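Local coordinates for protein 3-dehydroquinate dehydratase (Clostridium difficile, PDB 4H3D) that catalyses the cis-dehydration of 3-dehydroquinate to 3-dehydroshikimate through an imine intermediate, the third step of the chorismate pathway, at residues Arg164-Gly169 / Ile198-Pro203; Ala44-Ile49 / His77-Leu82; Pro25-Asn30 / Val53-Asn58. All blocks are in the same frame, centred on the assembly; numbering follows the deposited sequence. Where two conformers were deposited one is given.

Overall arrangement
Contact 2 is the buried one of the three: strands 48-52 and 81-84 pair within the parallel barrel sheet, and all its cross-bonds run between backbone atoms while the side chains are apolar. Contact 3, partly buried, shares its surroundings, since strands 21-26 and 48-52 are neighbours and Ile-49 CG2 lies 3.6 Å from Ile-26 CD1, but it involves the loops that follow those strands and adds a lysine-carbonyl bond and an aromatic face. Contact 1 lies apart, at the surface, its centre about 24 Å from that of contact 2 and about 30 Å from that of contact 3. There the Gln-166 amide bonds to the backbone leaving helix 182-199 and packs on Arg-202, itself paired with Asp-201.

Contact 1 of 3, residues Arg164-Gly169 / Ile198-Pro203; sequences RMQELG and IYADRP
Gln-166 and Ala-200 are the nearest CA pair across the segments, 7.9 Å apart, so the last turn of helix 155-167 meets the chain leaving helix 182-199 through the Gln-166 side chain rather than backbone to backbone. Gln-166 spans the gap. Its CG stands anti to the carbonyl carbon (chi1 -72°) and the chain runs extended beyond it, carrying the amide to the 199-201 backbone. There OE1 accepts from Asp-201 N at 2.9 Å, the donor tilted 19° from the carbonyl plane, while NE2 gives a weak bond of 3.4 Å to Tyr-199 O. The pattern is consistent with this orientation of the amide, set mainly by the bond from Asp-201 N. The Gln-166 stem and the Arg-202 side chain run antiparallel alongside one another: Gln-166 CB sits over the centre of one guanidinium face, 3.8 Å above the plane. At the helix end, Gly-169 has positive phi (89°) and closes a Schellman motif, its N bonding back to Gln-166 O. In this TIM barrel the two segments belong to successive beta-alpha units, and Pro-173 of strand 172-177 touches both Gln-166 and Arg-202. Arg-202 holds Asp-201 side-on, NE (2.8 Å) and NH1 (2.9 Å) both donating to OD1 from within the guanidinium plane. That double grip would offset the charge on OD1, which lies only 3.2 Å from the other acceptor, Gln-166 OE1. Arg-202 NH2 bonds to Ala-170 O, just past helix 155-167, and also to a water that in turn donates weakly to Gln-166 O.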
ATOM      1  N   ARG B 164      -9.885 -23.227   9.887  1.00 21.97           N
ATOM      2  CA  ARG B 164     -10.190 -24.571   9.396  1.00 23.37           C
ATOM      3  C   ARG B 164      -8.992 -25.139   8.594  1.00 22.11           C
ATOM      4  O   ARG B 164      -8.651 -26.352   8.698  1.00 22.45           O
ATOM      5  CB  ARG B 164     -11.472 -24.577   8.557  1.00 21.40           C
ATOM      6  CG  ARG B 164     -11.919 -25.968   8.079  1.00 25.89           C
ATOM      7  CD  ARG B 164     -12.121 -26.949   9.240  1.00 30.98           C
ATOM      8  NE  ARG B 164     -12.351 -28.308   8.765  1.00 34.76           N
ATOM      9  CZ  ARG B 164     -12.125 -29.410   9.478  1.00 38.43           C
ATOM     10  NH1 ARG B 164     -12.361 -30.600   8.943  1.00 40.37           N
ATOM     11  NH2 ARG B 164     -11.637 -29.335  10.716  1.00 40.55           N
ATOM     12  N   MET B 165      -8.343 -24.264   7.827  1.00 22.65           N
ATOM     13  CA  MET B 165      -7.170 -24.649   7.045  1.00 21.95           C
ATOM     14  C   MET B 165      -6.038 -25.092   7.969  1.00 24.36           C
ATOM     15  O   MET B 165      -5.333 -26.055   7.669  1.00 24.94           O
ATOM     16  CB  MET B 165      -6.730 -23.509   6.151  1.00 22.56           C
ATOM     17  CG  MET B 165      -7.712 -23.208   5.023  1.00 22.11           C
ATOM     18  SD  MET B 165      -7.306 -21.632   4.320  1.00 24.29           S
ATOM     19  CE  MET B 165      -8.431 -21.515   2.951  1.00 21.16           C
ATOM     20  N   GLN B 166      -5.868 -24.407   9.095  1.00 24.42           N
ATOM     21  CA  GLN B 166      -4.874 -24.859  10.086  1.00 25.64           C
ATOM     22  C   GLN B 166      -5.250 -26.232  10.631  1.00 26.33           C
ATOM     23  O   GLN B 166      -4.391 -27.126  10.748  1.00 27.51           O
ATOM     24  CB  GLN B 166      -4.744 -23.878  11.250  1.00 25.61           C
ATOM     25  CG  GLN B 166      -4.049 -22.598  10.901  1.00 27.90           C
ATOM     26  CD  GLN B 166      -3.710 -21.766  12.139  1.00 29.29           C
ATOM     27  OE1 GLN B 166      -2.725 -21.042  12.153  1.00 30.60           O
ATOM     28  NE2 GLN B 166      -4.528 -21.887  13.186  1.00 26.36           N
ATOM     29  N   GLU B 167      -6.529 -26.410  10.963  1.00 27.30           N
ATOM     30  CA  GLU B 167      -7.005 -27.683  11.510  1.00 29.07           C
ATOM     31  C   GLU B 167      -6.791 -28.836  10.530  1.00 28.76           C
ATOM     32  O   GLU B 167      -6.541 -29.966  10.947  1.00 27.94           O
ATOM     33  CB  GLU B 167      -8.488 -27.593  11.915  1.00 30.08           C
ATOM     34  CG  GLU B 167      -8.761 -26.642  13.077  1.00 34.33           C
ATOM     35  CD  GLU B 167     -10.257 -26.377  13.298  1.00 42.81           C
ATOM     36  OE1 GLU B 167     -11.102 -27.017  12.608  1.00 39.08           O
ATOM     37  OE2 GLU B 167     -10.586 -25.517  14.152  1.00 45.82           O
ATOM     38  N   LEU B 168      -6.879 -28.544   9.238  1.00 27.04           N
ATOM     39  CA  LEU B 168      -6.677 -29.549   8.198  1.00 27.74           C
ATOM     40  C   LEU B 168      -5.187 -29.815   7.901  1.00 28.09           C
ATOM     41  O   LEU B 168      -4.850 -30.637   7.068  1.00 28.41           O
ATOM     42  CB  LEU B 168      -7.426 -29.158   6.929  1.00 27.79           C
ATOM     43  CG  LEU B 168      -8.943 -29.337   7.006  1.00 29.47           C
ATOM     44  CD1 LEU B 168      -9.648 -28.633   5.831  1.00 30.01           C
ATOM     45  CD2 LEU B 168      -9.331 -30.823   7.071  1.00 30.67           C
ATOM     46  N   GLY B 169      -4.306 -29.129   8.603  1.00 27.12           N
ATOM     47  CA  GLY B 169      -2.874 -29.346   8.433  1.00 25.52           C
ATOM     48  C   GLY B 169      -2.191 -28.508   7.373  1.00 24.42           C
ATOM     49  O   GLY B 169      -1.071 -28.827   6.971  1.00 23.76           O
ATOM     50  N   ILE B 198      -3.936 -13.190  16.789  1.00 32.63           N
ATOM     51  CA  ILE B 198      -4.684 -13.962  17.777  1.00 33.46           C
ATOM     52  C   ILE B 198      -4.780 -15.464  17.544  1.00 32.93           C
ATOM     53  O   ILE B 198      -4.560 -16.238  18.481  1.00 31.43           O
ATOM     54  CB  ILE B 198      -6.137 -13.415  17.879  1.00 36.02           C
ATOM     55  CG1 ILE B 198      -6.115 -11.910  18.175  1.00 38.80           C
ATOM     56  CG2 ILE B 198      -6.940 -14.167  18.961  1.00 35.27           C
ATOM     57  CD1 ILE B 198      -7.458 -11.266  18.075  1.00 44.33           C
ATOM     58  N   TYR B 199      -5.083 -15.882  16.305  1.00 30.10           N
ATOM     59  CA  TYR B 199      -5.362 -17.306  16.025  1.00 30.87           C
ATOM     60  C   TYR B 199      -4.312 -18.128  15.300  1.00 29.75           C
ATOM     61  O   TYR B 199      -4.274 -19.334  15.464  1.00 29.18           O
ATOM     62  CB  TYR B 199      -6.668 -17.422  15.234  1.00 30.99           C
ATOM     63  CG  TYR B 199      -7.842 -16.832  15.943  1.00 36.86           C
ATOM     64  CD1 TYR B 199      -8.396 -17.471  17.042  1.00 42.50           C
ATOM     65  CD2 TYR B 199      -8.403 -15.635  15.527  1.00 38.99           C
ATOM     66  CE1 TYR B 199      -9.473 -16.937  17.704  1.00 44.54           C
ATOM     67  CE2 TYR B 199      -9.488 -15.090  16.189  1.00 41.86           C
ATOM     68  CZ  TYR B 199     -10.019 -15.752  17.278  1.00 45.93           C
ATOM     69  OH  TYR B 199     -11.093 -15.229  17.956  1.00 48.30           O
ATOM     70  N   ALA B 200      -3.470 -17.491  14.500  1.00 27.64           N
ATOM     71  CA  ALA B 200      -2.501 -18.213  13.701  1.00 27.47           C
ATOM     72  C   ALA B 200      -1.307 -18.757  14.481  1.00 29.19           C
ATOM     73  O   ALA B 200      -0.725 -18.066  15.329  1.00 27.65           O
ATOM     74  CB  ALA B 200      -2.011 -17.328  12.568  1.00 26.83           C
ATOM     75  N   ASP B 201      -0.947 -20.007  14.206  1.00 28.14           N
ATOM     76  CA  ASP B 201       0.280 -20.556  14.775  1.00 29.93           C
ATOM     77  C   ASP B 201       1.231 -20.925  13.642  1.00 28.14           C
ATOM     78  O   ASP B 201       2.155 -21.690  13.832  1.00 30.15           O
ATOM     79  CB  ASP B 201       0.025 -21.712  15.748  1.00 30.88           C
ATOM     80  CG  ASP B 201      -0.611 -22.926  15.100  1.00 35.28           C
ATOM     81  OD1 ASP B 201      -0.799 -22.972  13.857  1.00 34.64           O
ATOM     82  OD2 ASP B 201      -0.930 -23.854  15.870  1.00 39.32           O
ATOM     83  N   ARG B 202       0.972 -20.350  12.461  1.00 26.89           N
ATOM     84  CA  ARG B 202       1.799 -20.553  11.263  1.00 25.92           C
ATOM     85  C   ARG B 202       1.562 -19.364  10.312  1.00 24.04           C
ATOM     86  O   ARG B 202       0.642 -18.563  10.533  1.00 23.89           O
ATOM     87  CB  ARG B 202       1.422 -21.862  10.581  1.00 24.39           C
ATOM     88  CG  ARG B 202       0.039 -21.853   9.965  1.00 24.43           C
ATOM     89  CD  ARG B 202      -0.494 -23.272   9.854  1.00 26.81           C
ATOM     90  NE  ARG B 202      -0.813 -23.839  11.170  1.00 27.27           N
ATOM     91  CZ  ARG B 202      -1.117 -25.120  11.393  1.00 27.68           C
ATOM     92  NH1 ARG B 202      -1.401 -25.534  12.621  1.00 25.83           N
ATOM     93  NH2 ARG B 202      -1.130 -25.990  10.398  1.00 27.20           N
ATOM     94  N   PRO B 203       2.382 -19.247   9.256  1.00 22.60           N
ATOM     95  CA  PRO B 203       2.177 -18.108   8.367  1.00 23.79           C
ATOM     96  C   PRO B 203       0.928 -18.297   7.526  1.00 22.06           C
ATOM     97  O   PRO B 203       0.527 -19.439   7.255  1.00 21.98           O
ATOM     98  CB  PRO B 203       3.439 -18.096   7.491  1.00 23.28           C
ATOM     99  CG  PRO B 203       4.383 -19.126   8.127  1.00 26.12           C
ATOM    100  CD  PRO B 203       3.483 -20.101   8.797  1.00 22.71           C
TER
HETATM  101  O   HOH W   1      -1.361 -28.555  11.634  1.00 39.84           O

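Contact 2 of 3, residues Ala44-Ile49 / His77-Leu82; sequences ACLDII and HDIPLL
Ile-49 and Leu-81 form a parallel bridge, CA to CA 5.1 Å, although the directions of 46-49 and 79-82 differ by 47°. Two backbone bonds straddle it: Ile-49 N donates to Pro-80 O at 3.0 Å, and Leu-82 N to Ile-49 O at 2.8 Å, each nearly straight at the hydrogen (175°). Leu-81 CA adds a CH contact to the same Ile-49 oxygen. On the face carrying Ile-49 and Leu-81, Ile-49 meets its neighbours by separate branches: CG1 lies 3.9 Å from Ile-79 CG2, and CG2 lies 4.1 Å from Leu-81 CD1. In Ile-79, chi1 of -68° sets CG1 anti to the carbonyl carbon, leaving CG2 anti to the backbone N; this methyl also touches Leu-46 CD1, and the Leu-46 and Ile-79 side chains cross at about a right angle. Ile-48 packs CG1 against Pro-80 CB and CG2 toward Leu-82 CB, while Pro-80 CD approaches Asp-47 O. The Leu-82 side chain lies about 4 Å from that of Glu-50, which binds 3-dehydroquinate, and about 6 Å from that of the Schiff-base Lys-174. The bridge closes the right-handed beta-alpha-beta unit 48-52, 62-76, 81-84 of the TIM barrel. Ile-76 of the connecting helix covers Ile-49 and Leu-81, whereas Ile-15 and Ile-13 of strand 13-15 touch Ile-48 and Pro-80, respectively. Strand 21-26 continues the sheet beyond Ile-48, and the Leu-81 backbone bonds on the other side to Leu-116 of strand 116-120.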
ATOM      1  N   ALA B  44      15.912 -13.601 -11.572  1.00 41.28           N
ATOM      2  CA  ALA B  44      15.311 -12.337 -11.163  1.00 40.87           C
ATOM      3  C   ALA B  44      15.152 -12.368  -9.641  1.00 40.32           C
ATOM      4  O   ALA B  44      15.321 -13.417  -9.019  1.00 40.43           O
ATOM      5  CB  ALA B  44      13.976 -12.149 -11.843  1.00 40.04           C
ATOM      6  N   CYS B  45      14.831 -11.226  -9.051  0.50 40.03           N
ATOM      7  CA  CYS B  45      14.629 -11.165  -7.616  0.50 39.73           C
ATOM      8  C   CYS B  45      13.216 -11.554  -7.312  0.50 38.13           C
ATOM      9  O   CYS B  45      12.305 -10.724  -7.313  0.50 39.93           O
ATOM     10  CB  CYS B  45      14.914  -9.782  -7.063  0.50 40.28           C
ATOM     11  SG  CYS B  45      16.589  -9.253  -7.307  0.50 42.64           S
ATOM     12  N   LEU B  46      13.031 -12.842  -7.115  1.00 36.49           N
ATOM     13  CA  LEU B  46      11.750 -13.390  -6.728  1.00 33.78           C
ATOM     14  C   LEU B  46      12.116 -14.530  -5.785  1.00 31.82           C
ATOM     15  O   LEU B  46      13.274 -14.956  -5.745  1.00 31.62           O
ATOM     16  CB  LEU B  46      10.963 -13.871  -7.940  1.00 34.31           C
ATOM     17  CG  LEU B  46      11.573 -14.963  -8.813  1.00 36.56           C
ATOM     18  CD1 LEU B  46      11.572 -16.302  -8.071  1.00 38.95           C
ATOM     19  CD2 LEU B  46      10.791 -15.077 -10.120  1.00 38.38           C
ATOM     20  N   ASP B  47      11.149 -15.027  -5.038  1.00 27.20           N
ATOM     21  CA  ASP B  47      11.425 -16.022  -4.046  1.00 26.68           C
ATOM     22  C   ASP B  47      10.919 -17.404  -4.413  1.00 24.95           C
ATOM     23  O   ASP B  47      11.586 -18.384  -4.170  1.00 25.46           O
ATOM     24  CB  ASP B  47      10.816 -15.567  -2.719  1.00 26.19           C
ATOM     25  CG  ASP B  47      11.406 -14.264  -2.234  1.00 29.89           C
ATOM     26  OD1 ASP B  47      12.624 -14.234  -1.993  1.00 30.56           O
ATOM     27  OD2 ASP B  47      10.659 -13.260  -2.100  1.00 27.11           O
ATOM     28  N   ILE B  48       9.744 -17.463  -5.010  1.00 22.72           N
ATOM     29  CA  ILE B  48       9.091 -18.724  -5.313  1.00 22.60           C
ATOM     30  C   ILE B  48       8.462 -18.647  -6.687  1.00 21.37           C
ATOM     31  O   ILE B  48       7.963 -17.590  -7.095  1.00 19.90           O
ATOM     32  CB  ILE B  48       7.948 -18.992  -4.288  1.00 23.80           C
ATOM     33  CG1 ILE B  48       8.504 -19.053  -2.860  1.00 26.88           C
ATOM     34  CG2 ILE B  48       7.160 -20.274  -4.634  1.00 20.51           C
ATOM     35  CD1 ILE B  48       7.426 -19.132  -1.785  1.00 28.07           C
ATOM     36  N   ILE B  49       8.497 -19.762  -7.398  1.00 20.21           N
ATOM     37  CA  ILE B  49       7.865 -19.880  -8.690  1.00 21.23           C
ATOM     38  C   ILE B  49       6.682 -20.847  -8.541  1.00 21.27           C
ATOM     39  O   ILE B  49       6.815 -21.886  -7.912  1.00 20.87           O
ATOM     40  CB  ILE B  49       8.833 -20.404  -9.755  1.00 23.02           C
ATOM     41  CG1 ILE B  49       9.888 -19.338 -10.065  1.00 24.83           C
ATOM     42  CG2 ILE B  49       8.073 -20.777 -11.021  1.00 21.09           C
ATOM     43  CD1 ILE B  49      11.000 -19.789 -11.042  1.00 26.03           C
ATOM     44  N   HIS B  77      16.751 -24.557 -10.895  1.00 41.75           N
ATOM     45  CA  HIS B  77      17.703 -25.037  -9.897  1.00 44.77           C
ATOM     46  C   HIS B  77      17.082 -25.185  -8.510  1.00 41.48           C
ATOM     47  O   HIS B  77      16.205 -26.010  -8.322  1.00 41.46           O
ATOM     48  CB  HIS B  77      18.947 -24.128  -9.859  1.00 48.26           C
ATOM     49  CG  HIS B  77      20.192 -24.826  -9.388  1.00 58.84           C
ATOM     50  ND1 HIS B  77      20.511 -24.981  -8.053  1.00 64.44           N
ATOM     51  CD2 HIS B  77      21.202 -25.408 -10.084  1.00 65.72           C
ATOM     52  CE1 HIS B  77      21.657 -25.632  -7.949  1.00 67.32           C
ATOM     53  NE2 HIS B  77      22.099 -25.900  -9.166  1.00 70.21           N
ATOM     54  N   ASP B  78      17.524 -24.382  -7.549  1.00 39.76           N
ATOM     55  CA  ASP B  78      17.041 -24.515  -6.189  1.00 40.14           C
ATOM     56  C   ASP B  78      15.988 -23.492  -5.798  1.00 36.77           C
ATOM     57  O   ASP B  78      15.731 -23.321  -4.624  1.00 37.89           O
ATOM     58  CB  ASP B  78      18.213 -24.482  -5.201  1.00 42.04           C
ATOM     59  CG  ASP B  78      19.070 -25.746  -5.269  1.00 50.66           C
ATOM     60  OD1 ASP B  78      18.493 -26.871  -5.300  1.00 52.86           O
ATOM     61  OD2 ASP B  78      20.320 -25.614  -5.274  1.00 57.27           O
ATOM     62  N   ILE B  79      15.370 -22.823  -6.772  1.00 32.74           N
ATOM     63  CA  ILE B  79      14.276 -21.891  -6.459  1.00 29.59           C
ATOM     64  C   ILE B  79      13.068 -22.726  -5.985  1.00 26.68           C
ATOM     65  O   ILE B  79      12.716 -23.713  -6.628  1.00 26.65           O
ATOM     66  CB  ILE B  79      13.884 -21.044  -7.692  1.00 29.61           C
ATOM     67  CG1 ILE B  79      15.011 -20.083  -8.054  1.00 31.34           C
ATOM     68  CG2 ILE B  79      12.630 -20.229  -7.411  1.00 27.12           C
ATOM     69  CD1 ILE B  79      14.741 -19.251  -9.311  1.00 34.67           C
ATOM     70  N   PRO B  80      12.454 -22.362  -4.845  1.00 25.75           N
ATOM     71  CA  PRO B  80      11.286 -23.142  -4.426  1.00 23.76           C
ATOM     72  C   PRO B  80      10.192 -23.167  -5.503  1.00 21.30           C
ATOM     73  O   PRO B  80       9.905 -22.139  -6.113  1.00 22.25           O
ATOM     74  CB  PRO B  80      10.795 -22.406  -3.184  1.00 24.54           C
ATOM     75  CG  PRO B  80      12.044 -21.749  -2.604  1.00 28.20           C
ATOM     76  CD  PRO B  80      12.978 -21.498  -3.770  1.00 26.91           C
ATOM     77  N   LEU B  81       9.606 -24.338  -5.733  1.00 21.31           N
ATOM     78  CA  LEU B  81       8.569 -24.497  -6.740  1.00 20.24           C
ATOM     79  C   LEU B  81       7.258 -24.918  -6.099  1.00 19.40           C
ATOM     80  O   LEU B  81       7.197 -25.938  -5.376  1.00 20.84           O
ATOM     81  CB  LEU B  81       8.991 -25.547  -7.776  1.00 21.47           C
ATOM     82  CG  LEU B  81       8.017 -25.855  -8.909  1.00 21.81           C
ATOM     83  CD1 LEU B  81       7.776 -24.634  -9.762  1.00 21.40           C
ATOM     84  CD2 LEU B  81       8.573 -27.010  -9.777  1.00 25.45           C
ATOM     85  N   LEU B  82       6.221 -24.129  -6.365  1.00 20.27           N
ATOM     86  CA  LEU B  82       4.841 -24.410  -5.919  1.00 19.48           C
ATOM     87  C   LEU B  82       4.065 -25.008  -7.091  1.00 19.21           C
ATOM     88  O   LEU B  82       4.062 -24.441  -8.181  1.00 20.99           O
ATOM     89  CB  LEU B  82       4.164 -23.106  -5.471  1.00 20.26           C
ATOM     90  CG  LEU B  82       2.622 -23.105  -5.308  1.00 18.27           C
ATOM     91  CD1 LEU B  82       2.158 -24.161  -4.276  1.00 17.07           C
ATOM     92  CD2 LEU B  82       2.121 -21.685  -4.943  1.00 19.34           C
TER

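Contact 3 of 3, residues Pro25-Asn30 / Val53-Asn58; sequences PIIGKN and VDFFEN
Lys-29 and Phe-56, with CA atoms 4.4 Å apart, lie where the loops after strands 21-26 and 48-52 of the TIM barrel meet. Two hydrogen bonds join the loops. Glu-57 N donates to Lys-29 O at 2.9 Å, almost straight at the hydrogen (176°). Lys-29 NZ reaches Phe-55 O at 2.7 Å, tilted 25° from the carbonyl plane; bends at chi2 (72°) and chi4 fold the lysine chain back over this oxygen, so that CG, CD and CE also lie close to it. A weaker CH contact, from Lys-29 CA, reaches the same carbonyl. Apolar packing centres on Phe-55: Ile-27 CB sits over one face of its ring, 3.9 Å from the centroid and offset toward the rim, a CH-pi contact, while Ile-27 CG2 touches CE2 at 3.7 Å. Lys-29 CE lies at the edge of this ring, and Asn-30 CA at that of Phe-56. Asn-30 OD1 N-caps helix 31-41 at Asp-33. The Phe-55 side chain lies about 3 Å, at the nearest atoms, from that of Arg-52, a 3-dehydroquinate-binding residue. The directional hold between the loops thus rests on two backbone carbonyls, one taking the lysine amine and the other the Glu-57 N-H.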
ATOM      1  N   PRO B  25       3.738 -16.788 -11.000  1.00 23.33           N
ATOM      2  CA  PRO B  25       3.289 -17.966 -11.722  1.00 23.51           C
ATOM      3  C   PRO B  25       3.781 -18.109 -13.156  1.00 25.85           C
ATOM      4  O   PRO B  25       4.068 -17.115 -13.839  1.00 24.63           O
ATOM      5  CB  PRO B  25       1.751 -17.812 -11.748  1.00 23.91           C
ATOM      6  CG  PRO B  25       1.496 -16.410 -11.572  1.00 27.89           C
ATOM      7  CD  PRO B  25       2.654 -15.812 -10.814  1.00 24.11           C
ATOM      8  N   ILE B  26       3.866 -19.370 -13.579  1.00 23.94           N
ATOM      9  CA  ILE B  26       4.149 -19.771 -14.957  1.00 23.76           C
ATOM     10  C   ILE B  26       2.804 -20.305 -15.433  1.00 23.95           C
ATOM     11  O   ILE B  26       2.199 -21.194 -14.778  1.00 23.09           O
ATOM     12  CB  ILE B  26       5.224 -20.869 -15.020  1.00 23.38           C
ATOM     13  CG1 ILE B  26       6.575 -20.256 -14.661  1.00 24.85           C
ATOM     14  CG2 ILE B  26       5.269 -21.519 -16.432  1.00 27.56           C
ATOM     15  CD1 ILE B  26       7.738 -21.254 -14.624  1.00 30.29           C
ATOM     16  N   ILE B  27       2.318 -19.772 -16.541  1.00 24.87           N
ATOM     17  CA  ILE B  27       0.990 -20.116 -17.037  1.00 25.59           C
ATOM     18  C   ILE B  27       0.986 -20.641 -18.479  1.00 26.45           C
ATOM     19  O   ILE B  27      -0.053 -20.654 -19.144  1.00 25.74           O
ATOM     20  CB  ILE B  27       0.044 -18.886 -16.911  1.00 27.60           C
ATOM     21  CG1 ILE B  27       0.578 -17.692 -17.704  1.00 28.78           C
ATOM     22  CG2 ILE B  27      -0.097 -18.475 -15.454  1.00 24.11           C
ATOM     23  CD1 ILE B  27      -0.403 -16.543 -17.768  1.00 33.56           C
ATOM     24  N   GLY B  28       2.149 -21.089 -18.942  1.00 26.40           N
ATOM     25  CA  GLY B  28       2.316 -21.587 -20.310  1.00 27.62           C
ATOM     26  C   GLY B  28       1.392 -22.738 -20.656  1.00 27.51           C
ATOM     27  O   GLY B  28       1.082 -23.579 -19.813  1.00 23.48           O
ATOM     28  N   LYS B  29       0.997 -22.795 -21.920  1.00 28.52           N
ATOM     29  CA  LYS B  29       0.050 -23.781 -22.388  1.00 31.88           C
ATOM     30  C   LYS B  29       0.744 -25.072 -22.842  1.00 32.43           C
ATOM     31  O   LYS B  29       0.113 -26.128 -22.908  1.00 30.57           O
ATOM     32  CB  LYS B  29      -0.743 -23.183 -23.552  1.00 35.06           C
ATOM     33  CG  LYS B  29      -2.242 -23.345 -23.417  1.00 42.96           C
ATOM     34  CD  LYS B  29      -2.783 -22.410 -22.320  1.00 45.42           C
ATOM     35  CE  LYS B  29      -4.281 -22.605 -22.088  1.00 48.03           C
ATOM     36  NZ  LYS B  29      -4.617 -24.017 -21.702  1.00 44.52           N
ATOM     37  N   ASN B  30       2.040 -24.969 -23.164  1.00 32.34           N
ATOM     38  CA  ASN B  30       2.833 -26.109 -23.641  1.00 32.88           C
ATOM     39  C   ASN B  30       4.251 -26.096 -23.057  1.00 32.53           C
ATOM     40  O   ASN B  30       4.676 -25.110 -22.459  1.00 31.29           O
ATOM     41  CB  ASN B  30       2.868 -26.116 -25.173  1.00 35.62           C
ATOM     42  CG  ASN B  30       3.380 -24.805 -25.756  1.00 37.51           C
ATOM     43  OD1 ASN B  30       4.434 -24.295 -25.365  1.00 40.32           O
ATOM     44  ND2 ASN B  30       2.644 -24.267 -26.718  1.00 43.84           N
ATOM     45  N   VAL B  53      -0.410 -25.449 -13.416  1.00 21.65           N
ATOM     46  CA  VAL B  53      -0.482 -26.584 -14.326  1.00 20.87           C
ATOM     47  C   VAL B  53      -1.844 -26.733 -15.020  1.00 22.78           C
ATOM     48  O   VAL B  53      -1.937 -27.374 -16.062  1.00 22.32           O
ATOM     49  CB  VAL B  53      -0.090 -27.878 -13.575  1.00 21.89           C
ATOM     50  CG1 VAL B  53      -1.199 -28.305 -12.623  1.00 19.94           C
ATOM     51  CG2 VAL B  53       0.258 -29.007 -14.552  1.00 21.42           C
ATOM     52  N   ASP B  54      -2.894 -26.140 -14.460  1.00 21.97           N
ATOM     53  CA  ASP B  54      -4.221 -26.186 -15.128  1.00 22.81           C
ATOM     54  C   ASP B  54      -4.204 -25.496 -16.508  1.00 22.37           C
ATOM     55  O   ASP B  54      -5.087 -25.737 -17.304  1.00 24.44           O
ATOM     56  CB  ASP B  54      -5.327 -25.604 -14.257  1.00 24.05           C
ATOM     57  CG  ASP B  54      -5.014 -24.216 -13.772  1.00 25.22           C
ATOM     58  OD1 ASP B  54      -4.098 -24.067 -12.916  1.00 24.07           O
ATOM     59  OD2 ASP B  54      -5.704 -23.280 -14.213  1.00 26.67           O
ATOM     60  N   PHE B  55      -3.204 -24.645 -16.790  1.00 22.00           N
ATOM     61  CA  PHE B  55      -3.049 -24.046 -18.156  1.00 23.13           C
ATOM     62  C   PHE B  55      -2.371 -25.023 -19.134  1.00 25.10           C
ATOM     63  O   PHE B  55      -2.507 -24.901 -20.356  1.00 25.72           O
ATOM     64  CB  PHE B  55      -2.200 -22.765 -18.145  1.00 24.09           C
ATOM     65  CG  PHE B  55      -2.901 -21.535 -17.595  1.00 23.74           C
ATOM     66  CD1 PHE B  55      -3.620 -20.680 -18.446  1.00 31.07           C
ATOM     67  CD2 PHE B  55      -2.787 -21.193 -16.260  1.00 20.87           C
ATOM     68  CE1 PHE B  55      -4.242 -19.539 -17.954  1.00 30.10           C
ATOM     69  CE2 PHE B  55      -3.413 -20.042 -15.753  1.00 24.57           C
ATOM     70  CZ  PHE B  55      -4.134 -19.216 -16.600  1.00 24.86           C
ATOM     71  N   PHE B  56      -1.616 -25.970 -18.603  1.00 23.42           N
ATOM     72  CA  PHE B  56      -0.892 -26.936 -19.440  1.00 24.08           C
ATOM     73  C   PHE B  56      -1.891 -27.823 -20.213  1.00 25.30           C
ATOM     74  O   PHE B  56      -2.686 -28.542 -19.601  1.00 22.76           O
ATOM     75  CB  PHE B  56       0.040 -27.757 -18.560  1.00 24.01           C
ATOM     76  CG  PHE B  56       0.860 -28.766 -19.300  1.00 23.99           C
ATOM     77  CD1 PHE B  56       1.640 -28.393 -20.397  1.00 26.43           C
ATOM     78  CD2 PHE B  56       0.902 -30.091 -18.868  1.00 22.25           C
ATOM     79  CE1 PHE B  56       2.414 -29.334 -21.077  1.00 27.64           C
ATOM     80  CE2 PHE B  56       1.682 -31.049 -19.560  1.00 25.08           C
ATOM     81  CZ  PHE B  56       2.440 -30.659 -20.651  1.00 25.02           C
ATOM     82  N   GLU B  57      -1.844 -27.773 -21.547  0.60 26.66           N
ATOM     83  CA  GLU B  57      -2.826 -28.519 -22.379  0.60 29.28           C
ATOM     84  C   GLU B  57      -2.835 -30.028 -22.170  0.60 28.26           C
ATOM     85  O   GLU B  57      -3.882 -30.658 -22.305  0.60 29.06           O
ATOM     86  CB  GLU B  57      -2.677 -28.189 -23.878  0.60 31.10           C
ATOM     87  CG  GLU B  57      -3.048 -26.754 -24.200  0.60 34.15           C
ATOM     88  CD  GLU B  57      -3.101 -26.450 -25.682  0.60 37.41           C
ATOM     89  OE1 GLU B  57      -3.559 -25.342 -26.025  0.60 38.83           O
ATOM     90  OE2 GLU B  57      -2.691 -27.304 -26.499  0.60 36.43           O
ATOM     91  N   ASN B  58      -1.686 -30.615 -21.844  1.00 28.63           N
ATOM     92  CA  ASN B  58      -1.635 -32.062 -21.610  1.00 29.00           C
ATOM     93  C   ASN B  58      -1.685 -32.454 -20.134  1.00 28.14           C
ATOM     94  O   ASN B  58      -1.207 -33.523 -19.767  1.00 25.80           O
ATOM     95  CB  ASN B  58      -0.383 -32.645 -22.290  1.00 30.95           C
ATOM     96  CG  ASN B  58      -0.427 -32.498 -23.798  1.00 33.85           C
ATOM     97  OD1 ASN B  58      -1.494 -32.527 -24.401  1.00 34.98           O
ATOM     98  ND2 ASN B  58       0.736 -32.330 -24.414  1.00 38.01           N
TER